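Local coordinates for protein Trypsin/chymotrypsin inhibitor (Alocasia macrorrhizos, PDB 5YCZ) that inhibits the serine proteases trypsin and alpha-chymotrypsin as a homodimeric plant Kunitz-type inhibitor of beta-trefoil fold, at residues A[131-136]-A[153-158]; A[39-44]-A[82-87]; A[59-64]-A[142-147]; A[2-7]-A[66-71]. One frame throughout, in Å; residues are numbered along the deposited sequence.

Contact 1 (A[131-136]-A[153-158]); sequences YQIEVC and GTLGLA
Leu155 reaches across to strand 131-135 with both of its branches: CD1 lies 3.8 Å from Ile133 CG2, while CD2 comes within 3.6 Å of Val135 CG2. Its CG stands anti to the carbonyl carbon (chi1 -66°), and the two methyls beyond it divide between the two neighbours. Val135 places CG1 anti to its backbone N (chi1 -169°), which leaves CG2 beside that N as the branch that touches Leu155; the two side chains cross at about a right angle. On the face that carries Glu134 and Thr154, the threonine's CG2 packs 3.6 Å from Gln132 CB and also touches the carbonyl O of Ile133, whereas its OG1 sits 3.6 Å from Glu134 OE1. Glu134 OE2 also makes a long, weak ion pair with Arg119 NH1. Two backbone bonds join these antiparallel strands of the beta-trefoil, Leu155 N to Ile133 O at 3.0 Å and Val135 N to Gly153 O at 2.8 Å. As the strands diverge, a water takes over, accepting from Ile133 N and donating to Leu155 O. At Gly153's backbone angles a beta carbon would collide with the preceding carbonyl O. The chemistry is thus two-faced: branched aliphatic groups meet on one side, and the other mixes methyl packing with polar groups.

Contact 2 (A[39-44]-A[82-87]); sequences CPLNVA and TRCPQS
Residues 39-44 and 82-87 approach as irregular backbone, with strand structure beginning at Asn42, and their CA atoms come nearest at Cys39 and Cys84, 5.9 Å apart. A cis peptide bond precedes Pro40. The two segments are tied by the Cys39-Cys84 disulfide of this Kunitz-type beta-trefoil, whose SG atoms are 2.1 Å apart with a torsion of -93° about the S-S bond. Leu41 packs against one flank of the bridge, its CD2 lying 3.5 Å from Cys84 SG. The same methyl sits 3.6 Å above the plane of the Arg83 guanidinium, over its centre, so an aliphatic group covers one face of the cation. The guanidinium itself is held by Ser38 O, which accepts from NH1, and by a weak bond from NH2 to Pro35 O. Arg83 starts from the crowded position, CG between the backbone N and the carbonyl carbon (chi1 68°), and then runs extended to NE. Segment 82-87 also faces the second subunit: backbone hydrogen bonds reach it from Thr82, Pro85 and Ser87, and Arg83 packs on Thr105 of that subunit. Leu41 CD1 meets Thr82 CG2 tip to tip. Against Pro40, Gln86 bends at chi2 (86°), which puts its CD 3.6 Å from Pro40 CB; the two side chains cross at about a right angle, and Gln86 OE1 is 3.2 Å from Pro40 CB.

Contact 3 (A[59-64]-A[142-147]); sequences FPENAD and VERPSC
Val142 and Asn62 meet where the two backbones come nearest, their CA atoms 5.3 Å apart. The amide nitrogen of Asn62 lies beside the valine backbone, ND2 being 3.8 Å from Val142 CA, and it donates to the carbonyl of the preceding residue, Gly141. Asn62 reaches there with CG anti to its backbone N (chi1 -163°), and its OD1 accepts a weak bond from Asp64 N within its own segment. A methyl of Val142, CG2, stands 4.2 Å from Glu61 O. Glu143 is next, at the centre of an inverse gamma turn, with a weak bond from Arg144 N to Val142 O closing it. This turn belongs to a long surface loop of the beta-trefoil, between strands 131-135 and 153-159, and it packs beside the chain leaving strand 55-60. Arg144 then folds back from the turn, extended from CG to NE, and lays its guanidinium against Val142, two residues back: Val142 CG2 is 3.4 Å above the plane, over the centre. The edge of the same group faces Glu61 in a long salt bridge, NH2 to OE1 at 3.4 Å, with carboxylate and guanidinium planes 80° apart. Glu61 OE1 also forms a salt bridge with Arg115 NE, and OE2 is hydrogen-bonded to Thr73 OG1, so the carboxylate is shared among several partners. Farther along, Cys147 is joined to Cys138 by a disulfide.

Contact 4 (A[2-7]-A[66-71]); sequences NPVLDV and DTVQEG
The side chains of Val4 and Val68 run alongside each other in the same direction, with Val4 CG2 3.6 Å from Val68 CG1. Here the N-terminal segment of the beta-trefoil runs against the loop between strands 55-60 and 74-77, and the backbones make a single bridge centred on Pro3 and Gln69. Val4 N donates to Val68 O at 3.0 Å, and Glu70 N to Asn2 O at 2.9 Å; in both bonds the donor is tilted out of the carbonyl plane, by 25° and 20°. Between them Pro3, which has no N-H to offer, turns its CA toward Val68 O in a CH...O contact of 3.2 Å. The two valines are held from outside by a hydrophobic shell: Ile118 touches both, Phe178 and Leu12 lie on Val4, and Phe58 and Pro60 on Val68. Val4 sets CG1 anti to its backbone N (chi1 -178°), which puts CG2 beside that N and facing Val68. Further out, Leu5 N is hydrogen-bonded to Tyr131 OH, fixing the chain just past the valine, and Gly71, with positive phi, joins its backbone to Ile118. The carboxylate of Glu70 is positioned by the backbone N of Lys120, which donates to OE2. Its other oxygen, OE1, lies 3.4 Å from Asn2 CB.

In the fold
Contact 1 is the buried one, strand against strand in the sheet that also includes strand 42-45 of contact 2; contacts 2 and 4 are partly buried and contact 3 lies on the surface. Their chemistry differs accordingly: backbone bonds and aliphatic packing at contacts 1 and 4, a covalent bridge at contact 2 near the second subunit, and a salt bridge with the smallest buried area of the four at contact 3. Contacts 1 and 4 touch through Tyr131, which packs on Val4, whereas contacts 3 and 4 meet where Pro60 lies against Thr67 and Val68. Contacts 2 and 4 sit on opposite sides of the chain's centre, their own centres about 27 Å apart.

Contact 1 (A[131-136]-A[153-158])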
loop_
_atom_site.group_PDB
_atom_site.type_symbol
_atom_site.label_atom_id
_atom_site.label_comp_id
_atom_site.label_asym_id
_atom_site.label_seq_id
_atom_site.Cartn_x
_atom_site.Cartn_y
_atom_site.Cartn_z
ATOM N N TYR A 131 14.612 11.994 -13.503
ATOM C CA TYR A 131 13.358 11.630 -14.125
ATOM C C TYR A 131 12.298 12.646 -13.750
ATOM O O TYR A 131 12.486 13.504 -12.881
ATOM C CB TYR A 131 12.938 10.212 -13.737
ATOM C CG TYR A 131 13.945 9.152 -14.139
ATOM C CD1 TYR A 131 13.810 8.458 -15.339
ATOM C CD2 TYR A 131 15.037 8.847 -13.322
ATOM C CE1 TYR A 131 14.735 7.492 -15.714
ATOM C CE2 TYR A 131 15.970 7.883 -13.694
ATOM C CZ TYR A 131 15.814 7.215 -14.890
ATOM O OH TYR A 131 16.730 6.266 -15.257
ATOM N N GLN A 132 11.184 12.561 -14.454
ATOM C CA GLN A 132 9.968 13.258 -14.081
ATOM C C GLN A 132 8.809 12.270 -14.153
ATOM O O GLN A 132 8.939 11.163 -14.692
ATOM C CB GLN A 132 9.706 14.448 -14.996
ATOM C CG GLN A 132 10.918 15.244 -15.364
ATOM C CD GLN A 132 10.747 15.871 -16.723
ATOM O OE1 GLN A 132 10.004 15.350 -17.563
ATOM N NE2 GLN A 132 11.419 16.998 -16.951
ATOM N N ILE A 133 7.664 12.675 -13.603
ATOM C CA ILE A 133 6.432 11.902 -13.675
ATOM C C ILE A 133 5.448 12.640 -14.560
ATOM O O ILE A 133 5.272 13.859 -14.440
ATOM C CB ILE A 133 5.834 11.671 -12.288
ATOM C CG1 ILE A 133 6.896 11.006 -11.414
ATOM C CG2 ILE A 133 4.544 10.864 -12.405
ATOM C CD1 ILE A 133 6.323 10.260 -10.243
ATOM N N GLU A 134 4.815 11.905 -15.453
ATOM C CA GLU A 134 3.803 12.469 -16.316
ATOM C C GLU A 134 2.472 11.858 -15.946
ATOM O O GLU A 134 2.414 10.700 -15.530
ATOM C CB GLU A 134 4.122 12.197 -17.773
ATOM C CG GLU A 134 5.275 13.046 -18.273
ATOM C CD GLU A 134 5.130 13.383 -19.733
ATOM O OE1 GLU A 134 4.364 14.333 -20.053
ATOM O OE2 GLU A 134 5.765 12.677 -20.550
ATOM N N VAL A 135 1.417 12.657 -16.073
ATOM C CA VAL A 135 0.039 12.198 -15.939
ATOM C C VAL A 135 -0.436 11.727 -17.313
ATOM O O VAL A 135 -0.594 12.538 -18.225
ATOM C CB VAL A 135 -0.850 13.323 -15.407
ATOM C CG1 VAL A 135 -2.209 12.790 -15.013
ATOM C CG2 VAL A 135 -0.152 14.025 -14.257
ATOM N N CYS A 136 -0.668 10.424 -17.485
ATOM C CA CYS A 136 -0.991 9.883 -18.812
ATOM C C CYS A 136 -2.249 9.028 -18.769
ATOM O O CYS A 136 -2.179 7.801 -18.667
ATOM C CB CYS A 136 0.174 9.073 -19.386
ATOM S SG CYS A 136 1.667 10.034 -19.739
ATOM N N GLY A 153 0.349 16.025 -18.883
ATOM C CA GLY A 153 1.580 16.766 -18.729
ATOM C C GLY A 153 2.355 16.325 -17.502
ATOM O O GLY A 153 2.083 15.292 -16.896
ATOM N N THR A 154 3.332 17.139 -17.127
ATOM C CA THR A 154 4.358 16.762 -16.167
ATOM C C THR A 154 4.058 17.359 -14.796
ATOM O O THR A 154 3.545 18.481 -14.691
ATOM C CB THR A 154 5.734 17.219 -16.678
ATOM O OG1 THR A 154 5.843 16.920 -18.082
ATOM C CG2 THR A 154 6.845 16.479 -15.965
ATOM N N LEU A 155 4.370 16.591 -13.748
ATOM C CA LEU A 155 4.155 17.040 -12.377
ATOM C C LEU A 155 5.236 18.019 -11.961
ATOM O O LEU A 155 6.432 17.759 -12.151
ATOM C CB LEU A 155 4.138 15.859 -11.416
ATOM C CG LEU A 155 2.973 14.890 -11.585
ATOM C CD1 LEU A 155 2.979 13.820 -10.510
ATOM C CD2 LEU A 155 1.637 15.625 -11.595
ATOM N N GLY A 156 4.819 19.151 -11.402
ATOM C CA GLY A 156 5.750 20.090 -10.823
ATOM C C GLY A 156 5.321 20.394 -9.408
ATOM O O GLY A 156 4.209 20.069 -8.996
ATOM N N LEU A 157 6.223 21.006 -8.647
ATOM C CA LEU A 157 5.866 21.418 -7.296
ATOM C C LEU A 157 4.919 22.611 -7.341
ATOM O O LEU A 157 5.114 23.546 -8.125
ATOM C CB LEU A 157 7.119 21.769 -6.498
ATOM C CG LEU A 157 8.161 20.658 -6.361
ATOM C CD1 LEU A 157 9.355 21.153 -5.575
ATOM C CD2 LEU A 157 7.535 19.422 -5.737
ATOM N N ALA A 158 3.901 22.585 -6.484
ATOM C CA ALA A 158 2.824 23.567 -6.523
ATOM C C ALA A 158 2.630 24.173 -5.140
ATOM O O ALA A 158 2.156 23.489 -4.226
ATOM C CB ALA A 158 1.524 22.925 -7.003
HETATM O O HOH W 1 7.897 15.442 -12.307
#

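Contact 2 (A[39-44]-A[82-87])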
loop_
_atom_site.group_PDB
_atom_site.type_symbol
_atom_site.label_atom_id
_atom_site.label_comp_id
_atom_site.label_asym_id
_atom_site.label_seq_id
_atom_site.Cartn_x
_atom_site.Cartn_y
_atom_site.Cartn_z
ATOM N N CYS A 39 -9.793 14.261 5.013
ATOM C CA CYS A 39 -9.549 13.141 4.114
ATOM C C CYS A 39 -10.118 13.488 2.750
ATOM O O CYS A 39 -11.139 14.173 2.671
ATOM C CB CYS A 39 -10.175 11.829 4.618
ATOM S SG CYS A 39 -9.293 11.018 6.021
ATOM N N PRO A 40 -9.474 13.036 1.650
ATOM C CA PRO A 40 -8.298 12.158 1.630
ATOM C C PRO A 40 -6.986 12.925 1.728
ATOM O O PRO A 40 -6.987 14.144 1.585
ATOM C CB PRO A 40 -8.400 11.451 0.263
ATOM C CG PRO A 40 -9.475 12.164 -0.499
ATOM C CD PRO A 40 -9.882 13.386 0.283
ATOM N N LEU A 41 -5.898 12.209 2.001
ATOM C CA LEU A 41 -4.570 12.786 1.897
ATOM C C LEU A 41 -4.239 13.057 0.438
ATOM O O LEU A 41 -4.709 12.354 -0.465
ATOM C CB LEU A 41 -3.526 11.848 2.502
ATOM C CG LEU A 41 -3.933 11.199 3.827
ATOM C CD1 LEU A 41 -2.782 10.384 4.345
ATOM C CD2 LEU A 41 -4.314 12.261 4.841
ATOM N N ASN A 42 -3.443 14.104 0.213
ATOM C CA ASN A 42 -2.862 14.414 -1.086
ATOM C C ASN A 42 -1.367 14.115 -1.077
ATOM O O ASN A 42 -0.723 14.079 -0.026
ATOM C CB ASN A 42 -3.077 15.888 -1.461
ATOM C CG ASN A 42 -4.513 16.282 -1.436
ATOM O OD1 ASN A 42 -5.371 15.589 -1.984
ATOM N ND2 ASN A 42 -4.801 17.394 -0.791
ATOM N N VAL A 43 -0.810 13.928 -2.266
ATOM C CA VAL A 43 0.633 13.776 -2.400
ATOM C C VAL A 43 1.291 15.140 -2.247
ATOM O O VAL A 43 0.895 16.116 -2.894
ATOM C CB VAL A 43 0.977 13.116 -3.739
ATOM C CG1 VAL A 43 2.482 12.828 -3.848
ATOM C CG2 VAL A 43 0.224 11.806 -3.813
ATOM N N ALA A 44 2.291 15.217 -1.370
ATOM C CA ALA A 44 2.930 16.475 -1.006
ATOM C C ALA A 44 4.434 16.279 -0.892
ATOM O O ALA A 44 4.911 15.174 -0.635
ATOM C CB ALA A 44 2.387 17.021 0.322
ATOM N N THR A 82 -2.523 4.365 6.690
ATOM C CA THR A 82 -2.811 5.773 6.608
ATOM C C THR A 82 -3.979 6.019 7.534
ATOM O O THR A 82 -4.733 5.095 7.854
ATOM C CB THR A 82 -3.103 6.119 5.148
ATOM O OG1 THR A 82 -1.868 6.266 4.437
ATOM C CG2 THR A 82 -3.958 7.325 4.987
ATOM N N ARG A 83 -4.111 7.262 7.983
ATOM C CA ARG A 83 -5.249 7.657 8.800
ATOM C C ARG A 83 -6.548 7.806 8.014
ATOM O O ARG A 83 -7.598 8.047 8.624
ATOM C CB ARG A 83 -4.935 8.977 9.520
ATOM C CG ARG A 83 -4.822 10.194 8.613
ATOM C CD ARG A 83 -4.971 11.449 9.454
ATOM N NE ARG A 83 -4.432 12.653 8.837
ATOM C CZ ARG A 83 -5.162 13.507 8.139
ATOM N NH1 ARG A 83 -6.456 13.259 7.968
ATOM N NH2 ARG A 83 -4.593 14.596 7.617
ATOM N N CYS A 84 -6.510 7.692 6.691
ATOM C CA CYS A 84 -7.671 7.827 5.833
ATOM C C CYS A 84 -7.962 6.497 5.155
ATOM O O CYS A 84 -7.059 5.680 4.956
ATOM C CB CYS A 84 -7.474 8.904 4.762
ATOM S SG CYS A 84 -7.364 10.615 5.399
ATOM N N PRO A 85 -9.226 6.240 4.817
ATOM C CA PRO A 85 -9.620 4.916 4.328
ATOM C C PRO A 85 -9.416 4.693 2.841
ATOM O O PRO A 85 -9.529 3.537 2.386
ATOM C CB PRO A 85 -11.107 4.893 4.662
ATOM C CG PRO A 85 -11.518 6.326 4.416
ATOM C CD PRO A 85 -10.395 7.115 5.016
ATOM N N GLN A 86 -9.168 5.770 2.085
ATOM C CA GLN A 86 -8.907 5.680 0.655
ATOM C C GLN A 86 -7.583 4.976 0.407
ATOM O O GLN A 86 -6.659 5.040 1.223
ATOM C CB GLN A 86 -8.862 7.078 0.022
ATOM C CG GLN A 86 -10.142 7.868 0.176
ATOM C CD GLN A 86 -10.205 8.638 1.486
ATOM O OE1 GLN A 86 -9.180 8.909 2.125
ATOM N NE2 GLN A 86 -11.403 9.005 1.889
ATOM N N SER A 87 -7.486 4.315 -0.744
ATOM C CA SER A 87 -6.214 3.721 -1.128
ATOM C C SER A 87 -5.148 4.798 -1.229
ATOM O O SER A 87 -5.434 5.964 -1.504
ATOM C CB SER A 87 -6.341 2.960 -2.452
ATOM O OG SER A 87 -6.472 3.830 -3.563
#

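Contact 3 (A[59-64]-A[142-147])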
loop_
_atom_site.group_PDB
_atom_site.type_symbol
_atom_site.label_atom_id
_atom_site.label_comp_id
_atom_site.label_asym_id
_atom_site.label_seq_id
_atom_site.Cartn_x
_atom_site.Cartn_y
_atom_site.Cartn_z
ATOM N N PHE A 59 3.968 0.043 -10.147
ATOM C CA PHE A 59 3.261 -1.121 -10.666
ATOM C C PHE A 59 2.970 -0.881 -12.140
ATOM O O PHE A 59 1.972 -0.227 -12.483
ATOM C CB PHE A 59 1.977 -1.375 -9.880
ATOM C CG PHE A 59 2.227 -1.669 -8.437
ATOM C CD1 PHE A 59 2.368 -0.638 -7.521
ATOM C CD2 PHE A 59 2.367 -2.982 -8.001
ATOM C CE1 PHE A 59 2.631 -0.916 -6.174
ATOM C CE2 PHE A 59 2.630 -3.277 -6.667
ATOM C CZ PHE A 59 2.755 -2.245 -5.748
ATOM N N PRO A 60 3.825 -1.375 -13.036
ATOM C CA PRO A 60 3.581 -1.178 -14.463
ATOM C C PRO A 60 2.244 -1.780 -14.843
ATOM O O PRO A 60 1.882 -2.861 -14.378
ATOM C CB PRO A 60 4.739 -1.925 -15.126
ATOM C CG PRO A 60 5.741 -2.111 -14.056
ATOM C CD PRO A 60 4.981 -2.248 -12.799
ATOM N N GLU A 61 1.492 -1.057 -15.671
ATOM C CA GLU A 61 0.203 -1.580 -16.103
ATOM C C GLU A 61 0.358 -2.856 -16.916
ATOM O O GLU A 61 -0.592 -3.647 -16.987
ATOM C CB GLU A 61 -0.555 -0.541 -16.919
ATOM C CG GLU A 61 -1.354 0.435 -16.088
ATOM C CD GLU A 61 -2.523 1.035 -16.863
ATOM O OE1 GLU A 61 -3.683 0.803 -16.458
ATOM O OE2 GLU A 61 -2.279 1.744 -17.871
ATOM N N ASN A 62 1.529 -3.075 -17.522
ATOM C CA ASN A 62 1.820 -4.293 -18.276
ATOM C C ASN A 62 2.336 -5.356 -17.321
ATOM O O ASN A 62 3.376 -5.166 -16.684
ATOM C CB ASN A 62 2.849 -4.026 -19.375
ATOM C CG ASN A 62 2.881 -5.131 -20.430
ATOM O OD1 ASN A 62 2.880 -6.321 -20.102
ATOM N ND2 ASN A 62 2.892 -4.739 -21.705
ATOM N N ALA A 63 1.643 -6.496 -17.270
ATOM C CA ALA A 63 1.852 -7.453 -16.185
ATOM C C ALA A 63 3.169 -8.223 -16.303
ATOM O O ALA A 63 3.688 -8.706 -15.287
ATOM C CB ALA A 63 0.670 -8.418 -16.123
ATOM N N ASP A 64 3.718 -8.363 -17.514
ATOM C CA ASP A 64 4.962 -9.111 -17.714
ATOM C C ASP A 64 6.187 -8.247 -17.522
ATOM O O ASP A 64 7.292 -8.775 -17.365
ATOM C CB ASP A 64 4.995 -9.711 -19.113
ATOM C CG ASP A 64 3.654 -10.299 -19.513
ATOM O OD1 ASP A 64 3.030 -10.993 -18.690
ATOM O OD2 ASP A 64 3.183 -9.998 -20.624
ATOM N N VAL A 142 1.420 -1.010 -23.302
ATOM C CA VAL A 142 0.491 -2.047 -22.881
ATOM C C VAL A 142 -0.061 -2.714 -24.134
ATOM O O VAL A 142 -0.458 -2.035 -25.092
ATOM C CB VAL A 142 -0.633 -1.470 -21.992
ATOM C CG1 VAL A 142 -1.794 -0.893 -22.813
ATOM C CG2 VAL A 142 -1.126 -2.495 -21.006
ATOM N N GLU A 143 -0.029 -4.040 -24.158
ATOM C CA GLU A 143 -0.481 -4.772 -25.339
ATOM C C GLU A 143 -1.977 -5.064 -25.199
ATOM O O GLU A 143 -2.426 -6.200 -25.021
ATOM C CB GLU A 143 0.343 -6.038 -25.538
ATOM C CG GLU A 143 0.593 -6.375 -27.006
ATOM C CD GLU A 143 0.720 -7.875 -27.263
ATOM O OE1 GLU A 143 0.374 -8.674 -26.361
ATOM O OE2 GLU A 143 1.151 -8.256 -28.376
ATOM N N ARG A 144 -2.749 -3.987 -25.260
ATOM C CA ARG A 144 -4.200 -4.074 -25.336
ATOM C C ARG A 144 -4.708 -2.752 -25.892
ATOM O O ARG A 144 -3.955 -1.769 -25.962
ATOM C CB ARG A 144 -4.819 -4.384 -23.958
ATOM C CG ARG A 144 -5.068 -3.162 -23.072
ATOM C CD ARG A 144 -5.167 -3.577 -21.615
ATOM N NE ARG A 144 -4.777 -2.504 -20.705
ATOM C CZ ARG A 144 -4.178 -2.699 -19.533
ATOM N NH1 ARG A 144 -3.881 -3.930 -19.125
ATOM N NH2 ARG A 144 -3.870 -1.656 -18.774
ATOM N N PRO A 145 -5.963 -2.699 -26.335
ATOM C CA PRO A 145 -6.491 -1.444 -26.878
ATOM C C PRO A 145 -6.353 -0.297 -25.882
ATOM O O PRO A 145 -6.644 -0.445 -24.693
ATOM C CB PRO A 145 -7.960 -1.779 -27.161
ATOM C CG PRO A 145 -8.232 -3.054 -26.383
ATOM C CD PRO A 145 -6.948 -3.787 -26.445
ATOM N N SER A 146 -5.897 0.855 -26.381
ATOM C CA SER A 146 -5.672 2.026 -25.546
ATOM C C SER A 146 -6.146 3.276 -26.271
ATOM O O SER A 146 -6.031 3.370 -27.496
ATOM C CB SER A 146 -4.187 2.161 -25.162
ATOM O OG SER A 146 -3.373 2.491 -26.278
ATOM N N CYS A 147 -6.694 4.228 -25.513
ATOM C CA CYS A 147 -7.093 5.508 -26.086
ATOM C C CYS A 147 -5.864 6.276 -26.559
ATOM O O CYS A 147 -4.759 6.119 -26.028
ATOM C CB CYS A 147 -7.886 6.351 -25.077
ATOM S SG CYS A 147 -7.162 6.599 -23.389
#

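Contact 4 (A[2-7]-A[66-71])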
loop_
_atom_site.group_PDB
_atom_site.type_symbol
_atom_site.label_atom_id
_atom_site.label_comp_id
_atom_site.label_asym_id
_atom_site.label_seq_id
_atom_site.Cartn_x
_atom_site.Cartn_y
_atom_site.Cartn_z
ATOM N N ASN A 2 13.812 1.549 -22.520
ATOM C CA ASN A 2 14.820 1.761 -21.498
ATOM C C ASN A 2 14.168 1.765 -20.128
ATOM O O ASN A 2 13.242 2.560 -19.886
ATOM C CB ASN A 2 15.538 3.082 -21.754
ATOM C CG ASN A 2 15.713 3.361 -23.235
ATOM O OD1 ASN A 2 16.154 2.491 -23.994
ATOM N ND2 ASN A 2 15.343 4.566 -23.664
ATOM N N PRO A 3 14.596 0.911 -19.205
ATOM C CA PRO A 3 14.053 0.972 -17.849
ATOM C C PRO A 3 14.478 2.255 -17.162
ATOM O O PRO A 3 15.350 3.001 -17.617
ATOM C CB PRO A 3 14.647 -0.257 -17.153
ATOM C CG PRO A 3 15.868 -0.561 -17.911
ATOM C CD PRO A 3 15.603 -0.154 -19.341
ATOM N N VAL A 4 13.825 2.507 -16.077
ATOM C CA VAL A 4 14.217 3.554 -15.147
ATOM C C VAL A 4 15.234 2.952 -14.182
ATOM O O VAL A 4 15.182 1.763 -13.869
ATOM C CB VAL A 4 12.954 4.105 -14.446
ATOM C CG1 VAL A 4 13.289 5.235 -13.502
ATOM C CG2 VAL A 4 11.926 4.552 -15.500
ATOM N N LEU A 5 16.190 3.748 -13.731
ATOM C CA LEU A 5 17.223 3.262 -12.829
ATOM C C LEU A 5 17.272 4.089 -11.550
ATOM O O LEU A 5 16.909 5.276 -11.539
ATOM C CB LEU A 5 18.605 3.302 -13.494
ATOM C CG LEU A 5 18.660 2.953 -14.978
ATOM C CD1 LEU A 5 20.057 3.214 -15.534
ATOM C CD2 LEU A 5 18.234 1.504 -15.189
ATOM N N ASP A 6 17.763 3.460 -10.478
ATOM C CA ASP A 6 17.930 4.137 -9.201
ATOM C C ASP A 6 19.282 4.844 -9.189
ATOM O O ASP A 6 19.966 4.932 -10.209
ATOM C CB ASP A 6 17.759 3.152 -8.038
ATOM C CG ASP A 6 18.561 1.874 -8.216
ATOM O OD1 ASP A 6 19.649 1.936 -8.824
ATOM O OD2 ASP A 6 18.108 0.807 -7.736
ATOM N N VAL A 7 19.671 5.394 -8.036
ATOM C CA VAL A 7 20.993 6.008 -7.910
ATOM C C VAL A 7 22.081 4.965 -8.134
ATOM O O VAL A 7 23.169 5.278 -8.636
ATOM C CB VAL A 7 21.120 6.684 -6.530
ATOM C CG1 VAL A 7 20.458 8.074 -6.520
ATOM C CG2 VAL A 7 20.488 5.781 -5.473
ATOM N N ASP A 66 8.395 -6.561 -15.159
ATOM C CA ASP A 66 8.699 -6.613 -13.739
ATOM C C ASP A 66 9.762 -5.592 -13.389
ATOM O O ASP A 66 10.250 -5.568 -12.253
ATOM C CB ASP A 66 9.109 -8.029 -13.334
ATOM C CG ASP A 66 7.940 -8.991 -13.384
ATOM O OD1 ASP A 66 7.950 -9.911 -14.246
ATOM O OD2 ASP A 66 6.990 -8.790 -12.580
ATOM N N THR A 67 10.139 -4.771 -14.355
ATOM C CA THR A 67 10.859 -3.532 -14.145
ATOM C C THR A 67 9.981 -2.413 -14.678
ATOM O O THR A 67 9.050 -2.655 -15.453
ATOM C CB THR A 67 12.214 -3.550 -14.865
ATOM O OG1 THR A 67 12.009 -3.399 -16.275
ATOM C CG2 THR A 67 12.936 -4.861 -14.628
ATOM N N VAL A 68 10.255 -1.186 -14.261
ATOM C CA VAL A 68 9.512 -0.045 -14.783
ATOM C C VAL A 68 10.197 0.453 -16.047
ATOM O O VAL A 68 11.410 0.691 -16.056
ATOM C CB VAL A 68 9.396 1.069 -13.736
ATOM C CG1 VAL A 68 9.244 2.428 -14.418
ATOM C CG2 VAL A 68 8.200 0.808 -12.872
ATOM N N GLN A 69 9.424 0.608 -17.118
ATOM C CA GLN A 69 9.943 1.106 -18.382
ATOM C C GLN A 69 9.618 2.584 -18.552
ATOM O O GLN A 69 8.514 3.034 -18.237
ATOM C CB GLN A 69 9.365 0.317 -19.560
ATOM C CG GLN A 69 9.745 -1.162 -19.595
ATOM C CD GLN A 69 11.220 -1.367 -19.831
ATOM O OE1 GLN A 69 11.759 -0.968 -20.864
ATOM N NE2 GLN A 69 11.890 -1.980 -18.863
ATOM N N GLU A 70 10.591 3.327 -19.054
ATOM C CA GLU A 70 10.377 4.707 -19.444
ATOM C C GLU A 70 9.209 4.840 -20.415
ATOM O O GLU A 70 9.071 4.063 -21.362
ATOM C CB GLU A 70 11.641 5.221 -20.105
ATOM C CG GLU A 70 12.088 6.552 -19.663
ATOM C CD GLU A 70 13.547 6.698 -19.927
ATOM O OE1 GLU A 70 14.219 5.643 -19.939
ATOM O OE2 GLU A 70 14.016 7.842 -20.127
ATOM N N GLY A 71 8.371 5.841 -20.182
ATOM C CA GLY A 71 7.257 6.117 -21.052
ATOM C C GLY A 71 6.069 5.181 -20.935
ATOM O O GLY A 71 5.009 5.504 -21.464
#